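YcaO (PDB 6CIB) binds ATP or ADP with magnesium and probably activates peptide backbone amides for thioamidation, as a member of the YcaO cyclodehydratase family. Local coordinates at residues 100-114 with 125-139. Numbering follows the deposited sequence.
Sequences KWTPAWYRTEPREWV and VYVPANEVFHPWLGD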
loop_
_atom_site.group_PDB
_atom_site.type_symbol
_atom_site.label_atom_id
_atom_site.label_comp_id
_atom_site.label_asym_id
_atom_site.label_seq_id
_atom_site.Cartn_x
_atom_site.Cartn_y
_atom_site.Cartn_z
ATOM N N LYS A 100 -15.189 12.436 -16.815
ATOM C CA LYS A 100 -13.728 12.416 -16.760
ATOM C C LYS A 100 -13.260 12.962 -15.426
ATOM O O LYS A 100 -13.801 13.960 -14.940
ATOM C CB LYS A 100 -13.126 13.298 -17.858
ATOM C CG LYS A 100 -13.336 12.837 -19.287
ATOM C CD LYS A 100 -12.919 13.954 -20.228
ATOM C CE LYS A 100 -12.926 13.509 -21.677
ATOM N NZ LYS A 100 -12.517 14.620 -22.583
ATOM N N TRP A 101 -12.260 12.312 -14.837
ATOM C CA TRP A 101 -11.547 12.903 -13.717
ATOM C C TRP A 101 -10.309 13.612 -14.252
ATOM O O TRP A 101 -9.417 12.978 -14.829
ATOM C CB TRP A 101 -11.192 11.867 -12.632
ATOM C CG TRP A 101 -10.197 12.381 -11.601
ATOM C CD1 TRP A 101 -10.214 13.603 -10.977
ATOM C CD2 TRP A 101 -9.048 11.687 -11.086
ATOM N NE1 TRP A 101 -9.142 13.717 -10.124
ATOM C CE2 TRP A 101 -8.417 12.555 -10.159
ATOM C CE3 TRP A 101 -8.495 10.417 -11.311
ATOM C CZ2 TRP A 101 -7.257 12.189 -9.450
ATOM C CZ3 TRP A 101 -7.333 10.053 -10.609
ATOM C CH2 TRP A 101 -6.728 10.942 -9.694
ATOM N N THR A 102 -10.281 14.930 -14.066
ATOM C CA THR A 102 -9.148 15.765 -14.462
ATOM C C THR A 102 -8.552 16.411 -13.204
ATOM O O THR A 102 -9.123 17.368 -12.677
ATOM C CB THR A 102 -9.563 16.827 -15.509
ATOM O OG1 THR A 102 -10.265 16.186 -16.579
ATOM C CG2 THR A 102 -8.342 17.553 -16.082
ATOM N N PRO A 103 -7.413 15.877 -12.709
ATOM C CA PRO A 103 -6.768 16.422 -11.505
ATOM C C PRO A 103 -6.358 17.888 -11.660
ATOM O O PRO A 103 -6.089 18.341 -12.780
ATOM C CB PRO A 103 -5.519 15.558 -11.351
ATOM C CG PRO A 103 -5.816 14.296 -12.083
ATOM C CD PRO A 103 -6.710 14.684 -13.218
ATOM N N ALA A 104 -6.306 18.597 -10.532
ATOM C CA ALA A 104 -6.007 20.038 -10.471
ATOM C C ALA A 104 -4.757 20.475 -11.245
ATOM O O ALA A 104 -4.768 21.519 -11.904
ATOM C CB ALA A 104 -5.901 20.482 -9.018
ATOM N N TRP A 105 -3.704 19.663 -11.178
ATOM C CA TRP A 105 -2.386 20.016 -11.727
ATOM C C TRP A 105 -2.257 20.015 -13.256
ATOM O O TRP A 105 -1.234 20.464 -13.786
ATOM C CB TRP A 105 -1.291 19.147 -11.090
ATOM C CG TRP A 105 -1.565 17.661 -11.115
ATOM C CD1 TRP A 105 -1.328 16.798 -12.153
ATOM C CD2 TRP A 105 -2.113 16.867 -10.051
ATOM N NE1 TRP A 105 -1.697 15.519 -11.802
ATOM C CE2 TRP A 105 -2.176 15.529 -10.517
ATOM C CE3 TRP A 105 -2.552 17.153 -8.745
ATOM C CZ2 TRP A 105 -2.666 14.476 -9.724
ATOM C CZ3 TRP A 105 -3.046 16.101 -7.955
ATOM C CH2 TRP A 105 -3.099 14.782 -8.452
ATOM N N TYR A 106 -3.278 19.524 -13.961
ATOM C CA TYR A 106 -3.276 19.533 -15.428
ATOM C C TYR A 106 -3.591 20.924 -15.982
ATOM O O TYR A 106 -4.731 21.400 -15.895
ATOM C CB TYR A 106 -4.249 18.491 -15.998
ATOM C CG TYR A 106 -3.714 17.077 -16.005
ATOM C CD1 TYR A 106 -2.986 16.587 -17.097
ATOM C CD2 TYR A 106 -3.936 16.221 -14.917
ATOM C CE1 TYR A 106 -2.494 15.286 -17.104
ATOM C CE2 TYR A 106 -3.452 14.919 -14.917
ATOM C CZ TYR A 106 -2.733 14.457 -16.007
ATOM O OH TYR A 106 -2.249 13.172 -16.001
ATOM N N ARG A 107 -2.567 21.569 -16.541
ATOM C CA ARG A 107 -2.712 22.892 -17.161
ATOM C C ARG A 107 -3.500 22.795 -18.465
ATOM O O ARG A 107 -4.253 23.707 -18.817
ATOM C CB ARG A 107 -1.343 23.548 -17.393
ATOM C CG ARG A 107 -0.594 23.964 -16.123
ATOM C CD ARG A 107 -1.181 25.200 -15.437
ATOM N NE ARG A 107 -1.100 26.405 -16.270
ATOM C CZ ARG A 107 -0.060 27.239 -16.317
ATOM N NH1 ARG A 107 1.024 27.027 -15.576
ATOM N NH2 ARG A 107 -0.107 28.297 -17.116
ATOM N N THR A 108 -3.316 21.673 -19.157
ATOM C CA THR A 108 -4.064 21.325 -20.361
ATOM C C THR A 108 -4.759 19.969 -20.179
ATOM O O THR A 108 -4.338 19.151 -19.353
ATOM C CB THR A 108 -3.154 21.335 -21.621
ATOM O OG1 THR A 108 -3.917 20.970 -22.779
ATOM C CG2 THR A 108 -1.948 20.379 -21.478
ATOM N N GLU A 109 -5.825 19.754 -20.949
ATOM C CA GLU A 109 -6.566 18.491 -20.988
ATOM C C GLU A 109 -5.663 17.309 -21.401
ATOM O O GLU A 109 -5.051 17.360 -22.469
ATOM C CB GLU A 109 -7.750 18.634 -21.957
ATOM C CG GLU A 109 -8.550 17.364 -22.223
ATOM C CD GLU A 109 -9.664 17.120 -21.220
ATOM O OE1 GLU A 109 -9.573 17.585 -20.060
ATOM O OE2 GLU A 109 -10.645 16.445 -21.595
ATOM N N PRO A 110 -5.571 16.254 -20.552
ATOM C CA PRO A 110 -4.815 15.039 -20.920
ATOM C C PRO A 110 -5.391 14.322 -22.140
ATOM O O PRO A 110 -6.594 14.405 -22.399
ATOM C CB PRO A 110 -4.911 14.145 -19.676
ATOM C CG PRO A 110 -5.924 14.771 -18.784
ATOM C CD PRO A 110 -6.008 16.222 -19.144
ATOM N N ARG A 111 -4.528 13.624 -22.871
ATOM C CA ARG A 111 -4.880 13.051 -24.170
ATOM C C ARG A 111 -5.220 11.558 -24.112
ATOM O O ARG A 111 -6.022 11.066 -24.923
ATOM C CB ARG A 111 -3.746 13.302 -25.174
ATOM C CG ARG A 111 -4.185 13.293 -26.627
ATOM C CD ARG A 111 -3.033 12.924 -27.544
ATOM N NE ARG A 111 -3.524 12.446 -28.836
ATOM C CZ ARG A 111 -2.905 11.561 -29.616
ATOM N NH1 ARG A 111 -1.743 11.011 -29.256
ATOM N NH2 ARG A 111 -3.468 11.208 -30.763
ATOM N N GLU A 112 -4.602 10.851 -23.164
ATOM C CA GLU A 112 -4.777 9.406 -22.987
ATOM C C GLU A 112 -5.583 9.107 -21.728
ATOM O O GLU A 112 -5.263 9.600 -20.646
ATOM C CB GLU A 112 -3.422 8.699 -22.899
ATOM C CG GLU A 112 -2.682 8.537 -24.220
ATOM C CD GLU A 112 -2.010 9.811 -24.700
ATOM O OE1 GLU A 112 -1.397 10.527 -23.876
ATOM O OE2 GLU A 112 -2.096 10.095 -25.913
ATOM N N TRP A 113 -6.612 8.282 -21.884
ATOM C CA TRP A 113 -7.529 7.941 -20.804
ATOM C C TRP A 113 -7.716 6.441 -20.719
ATOM O O TRP A 113 -7.512 5.728 -21.705
ATOM C CB TRP A 113 -8.901 8.588 -21.028
ATOM C CG TRP A 113 -8.866 10.073 -21.175
ATOM C CD1 TRP A 113 -8.633 10.777 -22.323
ATOM C CD2 TRP A 113 -9.068 11.043 -20.143
ATOM N NE1 TRP A 113 -8.677 12.122 -22.070
ATOM C CE2 TRP A 113 -8.943 12.320 -20.742
ATOM C CE3 TRP A 113 -9.341 10.963 -18.768
ATOM C CZ2 TRP A 113 -9.084 13.510 -20.015
ATOM C CZ3 TRP A 113 -9.483 12.146 -18.046
ATOM C CH2 TRP A 113 -9.356 13.403 -18.673
ATOM N N VAL A 114 -8.097 5.979 -19.528
ATOM C CA VAL A 114 -8.585 4.613 -19.309
ATOM C C VAL A 114 -9.930 4.674 -18.574
ATOM O O VAL A 114 -10.095 5.437 -17.615
ATOM C CB VAL A 114 -7.582 3.732 -18.516
ATOM C CG1 VAL A 114 -7.978 2.265 -18.595
ATOM C CG2 VAL A 114 -6.161 3.890 -19.039
ATOM N N VAL A 125 -16.334 6.323 -15.395
ATOM C CA VAL A 125 -15.563 7.570 -15.336
ATOM C C VAL A 125 -14.179 7.329 -15.954
ATOM O O VAL A 125 -13.531 6.317 -15.665
ATOM C CB VAL A 125 -15.513 8.182 -13.898
ATOM C CG1 VAL A 125 -14.924 7.213 -12.874
ATOM C CG2 VAL A 125 -14.778 9.517 -13.872
ATOM N N TYR A 126 -13.754 8.245 -16.826
ATOM C CA TYR A 126 -12.434 8.161 -17.454
ATOM C C TYR A 126 -11.346 8.778 -16.591
ATOM O O TYR A 126 -11.517 9.853 -16.011
ATOM C CB TYR A 126 -12.439 8.764 -18.865
ATOM C CG TYR A 126 -13.176 7.895 -19.860
ATOM C CD1 TYR A 126 -12.514 6.867 -20.540
ATOM C CD2 TYR A 126 -14.547 8.079 -20.099
ATOM C CE1 TYR A 126 -13.192 6.057 -21.445
ATOM C CE2 TYR A 126 -15.235 7.269 -20.997
ATOM C CZ TYR A 126 -14.552 6.263 -21.668
ATOM O OH TYR A 126 -15.221 5.463 -22.561
ATOM N N VAL A 127 -10.229 8.064 -16.507
ATOM C CA VAL A 127 -9.103 8.442 -15.662
ATOM C C VAL A 127 -7.896 8.595 -16.589
ATOM O O VAL A 127 -7.739 7.785 -17.510
ATOM C CB VAL A 127 -8.891 7.378 -14.548
ATOM C CG1 VAL A 127 -7.579 7.563 -13.801
ATOM C CG2 VAL A 127 -10.037 7.438 -13.548
ATOM N N PRO A 128 -7.054 9.632 -16.369
ATOM C CA PRO A 128 -5.860 9.791 -17.215
ATOM C C PRO A 128 -4.959 8.573 -17.112
ATOM O O PRO A 128 -4.881 7.955 -16.040
ATOM C CB PRO A 128 -5.153 11.014 -16.613
ATOM C CG PRO A 128 -6.227 11.760 -15.879
ATOM C CD PRO A 128 -7.128 10.689 -15.337
ATOM N N ALA A 129 -4.305 8.226 -18.220
ATOM C CA ALA A 129 -3.359 7.105 -18.255
ATOM C C ALA A 129 -2.253 7.237 -17.204
ATOM O O ALA A 129 -1.844 6.230 -16.625
ATOM C CB ALA A 129 -2.771 6.928 -19.649
ATOM N N ASN A 130 -1.817 8.473 -16.935
ATOM C CA ASN A 130 -0.771 8.769 -15.928
ATOM C C ASN A 130 -1.235 8.474 -14.498
ATOM O O ASN A 130 -0.414 8.360 -13.582
ATOM C CB ASN A 130 -0.304 10.234 -16.038
ATOM C CG ASN A 130 1.019 10.503 -15.311
ATOM O OD1 ASN A 130 2.063 9.939 -15.646
ATOM N ND2 ASN A 130 0.979 11.386 -14.320
ATOM N N GLU A 131 -2.551 8.368 -14.319
ATOM C CA GLU A 131 -3.145 8.018 -13.038
ATOM C C GLU A 131 -3.503 6.533 -12.953
ATOM O O GLU A 131 -4.102 6.089 -11.971
ATOM C CB GLU A 131 -4.386 8.883 -12.769
ATOM C CG GLU A 131 -4.101 10.351 -12.497
ATOM C CD GLU A 131 -3.152 10.570 -11.334
ATOM O OE1 GLU A 131 -3.298 9.899 -10.286
ATOM O OE2 GLU A 131 -2.256 11.423 -11.468
ATOM N N VAL A 132 -3.131 5.769 -13.977
ATOM C CA VAL A 132 -3.423 4.345 -14.009
ATOM C C VAL A 132 -2.121 3.545 -14.122
ATOM O O VAL A 132 -1.848 2.654 -13.305
ATOM C CB VAL A 132 -4.398 3.991 -15.165
ATOM C CG1 VAL A 132 -4.611 2.489 -15.263
ATOM C CG2 VAL A 132 -5.740 4.680 -14.973
ATOM N N PHE A 133 -1.321 3.887 -15.133
ATOM C CA PHE A 133 -0.152 3.106 -15.501
ATOM C C PHE A 133 1.108 3.536 -14.770
ATOM O O PHE A 133 1.158 4.618 -14.174
ATOM C CB PHE A 133 0.074 3.158 -17.025
ATOM C CG PHE A 133 -1.061 2.585 -17.840
ATOM C CD1 PHE A 133 -1.459 1.251 -17.690
ATOM C CD2 PHE A 133 -1.721 3.379 -18.781
ATOM C CE1 PHE A 133 -2.500 0.724 -18.449
ATOM C CE2 PHE A 133 -2.752 2.858 -19.548
ATOM C CZ PHE A 133 -3.142 1.528 -19.383
ATOM N N HIS A 134 2.113 2.660 -14.816
ATOM C CA HIS A 134 3.458 2.937 -14.329
ATOM C C HIS A 134 4.444 2.020 -15.059
ATOM O O HIS A 134 4.259 0.806 -15.036
ATOM C CB HIS A 134 3.568 2.726 -12.815
ATOM C CG HIS A 134 4.905 3.090 -12.260
ATOM N ND1 HIS A 134 5.351 4.394 -12.197
ATOM C CD2 HIS A 134 5.908 2.323 -11.766
ATOM C CE1 HIS A 134 6.567 4.414 -11.677
ATOM N NE2 HIS A 134 6.927 3.171 -11.410
ATOM N N PRO A 135 5.485 2.593 -15.708
ATOM C CA PRO A 135 5.771 4.035 -15.784
ATOM C C PRO A 135 5.066 4.739 -16.944
ATOM O O PRO A 135 4.960 4.180 -18.041
ATOM C CB PRO A 135 7.294 4.081 -15.978
ATOM C CG PRO A 135 7.652 2.770 -16.605
ATOM C CD PRO A 135 6.511 1.799 -16.419
ATOM N N TRP A 136 4.577 5.952 -16.683
ATOM C CA TRP A 136 4.046 6.826 -17.718
ATOM C C TRP A 136 4.758 8.174 -17.599
ATOM O O TRP A 136 4.745 8.804 -16.529
ATOM C CB TRP A 136 2.532 6.976 -17.581
ATOM C CG TRP A 136 1.911 7.707 -18.721
ATOM C CD1 TRP A 136 1.879 9.065 -18.909
ATOM C CD2 TRP A 136 1.250 7.129 -19.848
ATOM N NE1 TRP A 136 1.229 9.365 -20.081
ATOM C CE2 TRP A 136 0.833 8.198 -20.679
ATOM C CE3 TRP A 136 0.960 5.812 -20.239
ATOM C CZ2 TRP A 136 0.143 7.989 -21.881
ATOM C CZ3 TRP A 136 0.268 5.604 -21.428
ATOM C CH2 TRP A 136 -0.132 6.687 -22.237
ATOM N N LEU A 137 5.378 8.611 -18.696
ATOM C CA LEU A 137 6.328 9.736 -18.641
ATOM C C LEU A 137 5.873 11.088 -19.203
ATOM O O LEU A 137 6.511 12.110 -18.929
ATOM C CB LEU A 137 7.679 9.332 -19.247
ATOM C CG LEU A 137 8.585 8.447 -18.387
ATOM C CD1 LEU A 137 9.716 7.896 -19.241
ATOM C CD2 LEU A 137 9.137 9.215 -17.188
ATOM N N GLY A 138 4.789 11.096 -19.976
ATOM C CA GLY A 138 4.316 12.316 -20.652
ATOM C C GLY A 138 3.967 13.554 -19.823
ATOM O O GLY A 138 4.239 14.679 -20.249
ATOM N N ASP A 139 3.401 13.354 -18.633
ATOM C CA ASP A 139 2.628 14.411 -17.951
ATOM C C ASP A 139 3.334 15.267 -16.884
ATOM O O ASP A 139 4.529 15.100 -16.615
ATOM C CB ASP A 139 1.321 13.815 -17.406
ATOM C CG ASP A 139 0.412 13.295 -18.508
ATOM O OD1 ASP A 139 0.777 13.408 -19.703
ATOM O OD2 ASP A 139 -0.673 12.768 -18.177
HETATM O O HOH W 1 -1.368 12.936 -13.452
#
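The Trp-105 ring meets Glu-131 OE2 in plane at its edge (CZ2 to OE2 3.5 Å) and carries Pro-103 CB on one face. Pro-103 CG lies on a face of the Trp-101 ring, whose edge at CE3 touches Val-127 CG1. Pro-110 CB and Lys-100 CD flank the Trp-113 ring, with Val-127 N at its edge. Ala-129 CB sits on a face of the Trp-136 ring, 3.6 Å above the plane, and the Glu-112 carboxylate lies at that ring's edge; its OE2 pairs with Arg-94. The Tyr-106 ring has Pro-110 CG over one face and Asp-139 OD2 at its edge. Its CG lies beside the backbone N (chi1 -80°), which brings Tyr-106 OH to 3.7 Å from Pro-128 CB. Tyr-106 OH donates to Asp-139 OD2 at 2.7 Å, on the anti side of the carboxylate, 21° out of plane. A water donates to Tyr-106 OH and Glu-131 OE2 and accepts from Trp-105 NE1 and Asn-130 ND2. Glu-131 is also held by Arg-350 and Arg-363. A phenylalanine in place of Tyr-106 would probably leave Asp-139 OD2 without this donor and the water with one partner fewer. Val-114 N bonds to Val-127 O (2.7 Å), and Val-127 N returns to Val-114 O (2.9 Å). Ala-129 N binds Glu-112 O, and Trp-101 N binds Tyr-126 O at 2.8 Å. Residues 100-101 line the outer edge of strand 124-128; loops 102-112 and 129-139 pack together beyond the strand ends. The motif is an antiparallel beta hairpin, strands 113-118 and 124-128, at the edge of a five-stranded antiparallel sheet, 124-128 outermost.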